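Local coordinates for protein vanadium-dependent bromoperoxidase (Corallina officinalis, PDB 1QHB) that catalyses the halogenation of organic substrates with bromide and hydrogen peroxide, using a vanadate cofactor, and works as a homododecamer, at residues A338-N341 / A342-L346. Residues are numbered along the deposited sequence; the frame is centred on the assembly and turned at random.
Sequences AYLN and ACLIL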
loop_
_atom_site.group_PDB
_atom_site.type_symbol
_atom_site.label_atom_id
_atom_site.label_comp_id
_atom_site.label_asym_id
_atom_site.label_seq_id
_atom_site.Cartn_x
_atom_site.Cartn_y
_atom_site.Cartn_z
ATOM N N ALA A 338 -20.718 35.839 -25.887
ATOM C CA ALA A 338 -22.071 35.615 -26.382
ATOM C C ALA A 338 -22.916 34.865 -25.365
ATOM O O ALA A 338 -24.098 35.141 -25.273
ATOM C CB ALA A 338 -22.005 34.858 -27.714
ATOM N N TYR A 339 -22.329 33.911 -24.647
ATOM C CA TYR A 339 -23.037 32.990 -23.739
ATOM C C TYR A 339 -23.245 33.645 -22.404
ATOM O O TYR A 339 -24.259 33.454 -21.709
ATOM C CB TYR A 339 -22.310 31.620 -23.677
ATOM C CG TYR A 339 -21.735 31.378 -25.082
ATOM C CD1 TYR A 339 -22.541 31.081 -26.146
ATOM C CD2 TYR A 339 -20.381 31.598 -25.294
ATOM C CE1 TYR A 339 -22.012 30.964 -27.433
ATOM C CE2 TYR A 339 -19.824 31.496 -26.563
ATOM C CZ TYR A 339 -20.645 31.192 -27.629
ATOM O OH TYR A 339 -20.111 31.115 -28.890
ATOM N N LEU A 340 -22.318 34.505 -22.020
ATOM C CA LEU A 340 -22.493 35.261 -20.781
ATOM C C LEU A 340 -23.618 36.274 -20.984
ATOM O O LEU A 340 -24.517 36.437 -20.170
ATOM C CB LEU A 340 -21.160 35.903 -20.396
ATOM C CG LEU A 340 -21.260 37.032 -19.361
ATOM C CD1 LEU A 340 -21.705 36.495 -18.016
ATOM C CD2 LEU A 340 -19.964 37.809 -19.307
ATOM N N ASN A 341 -23.683 36.886 -22.158
ATOM C CA ASN A 341 -24.754 37.858 -22.464
ATOM C C ASN A 341 -26.094 37.137 -22.550
ATOM O O ASN A 341 -27.046 37.747 -22.098
ATOM C CB ASN A 341 -24.519 38.593 -23.788
ATOM C CG ASN A 341 -23.300 39.499 -23.718
ATOM O OD1 ASN A 341 -22.946 40.058 -24.775
ATOM N ND2 ASN A 341 -22.655 39.617 -22.568
ATOM N N ALA A 342 -26.100 35.928 -23.097
ATOM C CA ALA A 342 -27.332 35.141 -23.175
ATOM C C ALA A 342 -27.824 34.824 -21.775
ATOM O O ALA A 342 -28.975 35.053 -21.409
ATOM C CB ALA A 342 -27.088 33.839 -23.910
ATOM N N CYS A 343 -26.867 34.410 -20.931
ATOM C CA CYS A 343 -27.184 34.171 -19.543
ATOM C C CYS A 343 -27.766 35.343 -18.801
ATOM O O CYS A 343 -28.755 35.152 -18.107
ATOM C CB CYS A 343 -25.920 33.676 -18.806
ATOM S SG CYS A 343 -26.164 32.995 -17.142
ATOM N N LEU A 344 -27.218 36.529 -18.997
ATOM C CA LEU A 344 -27.747 37.737 -18.374
ATOM C C LEU A 344 -29.165 38.068 -18.833
ATOM O O LEU A 344 -29.963 38.472 -17.997
ATOM C CB LEU A 344 -26.800 38.894 -18.641
ATOM C CG LEU A 344 -25.401 38.859 -18.016
ATOM C CD1 LEU A 344 -24.558 39.965 -18.649
ATOM C CD2 LEU A 344 -25.467 39.083 -16.514
ATOM N N ILE A 345 -29.508 37.844 -20.094
ATOM C CA ILE A 345 -30.870 38.058 -20.589
ATOM C C ILE A 345 -31.812 37.082 -19.869
ATOM O O ILE A 345 -32.919 37.451 -19.471
ATOM C CB ILE A 345 -30.891 37.833 -22.108
ATOM C CG1 ILE A 345 -30.161 39.011 -22.807
ATOM C CG2 ILE A 345 -32.320 37.800 -22.654
ATOM C CD1 ILE A 345 -29.918 38.800 -24.301
ATOM N N LEU A 346 -31.406 35.809 -19.790
ATOM C CA LEU A 346 -32.214 34.761 -19.190
ATOM C C LEU A 346 -32.428 35.095 -17.731
ATOM O O LEU A 346 -33.565 34.990 -17.252
ATOM C CB LEU A 346 -31.593 33.363 -19.327
ATOM C CG LEU A 346 -31.396 32.810 -20.735
ATOM C CD1 LEU A 346 -30.540 31.567 -20.785
ATOM C CD2 LEU A 346 -32.751 32.498 -21.366
#
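Leu340 and Leu344 sit one turn apart on helix 337-349, and their meeting joins a short backbone bond to a slack side-chain contact. The N-H of Leu344 reaches the O of Leu340 at 2.9 Å. Cys343 N to Tyr339 O is equally short, 2.9 Å. Ala342 N to Ala338 O, at 3.1 Å, and Ile345 N to Asn341 O, at 3.2 Å, complete four successive i to i+4 bonds. Side-chain carbons also lie against two of these oxygens: with its CG anti to the carbonyl carbon (chi1 -66°), Leu344 brings that atom to 3.4 Å from Leu340 O, and Ile345 CG1 lies equally near Asn341 O. Further out the fit slackens, since CD1 of Leu340 stays 4.4 Å from CG of Leu344. The looser flanks do not face solvent: every touching residue is buried in the assembly, covered by other elements. The ND2 of Asn341 is hydrogen-bonded to the Tyr273 hydroxyl of a second subunit, which also packs on Leu340. Within the chain, strand 270-273 meets Leu344 and Ile345, whereas the CB of Ala338 lies over the centre of one face of the Tyr339 ring; that side chain packs on helices 484-499 and 530-548 and is about 6 Å from that of His485, a probable vanadate ligand. The arrangement is that of a regular, buried alpha-helix, packed between the helices that carry His485 and Arg545 of the vanadate site and a subunit interface of the dodecamer.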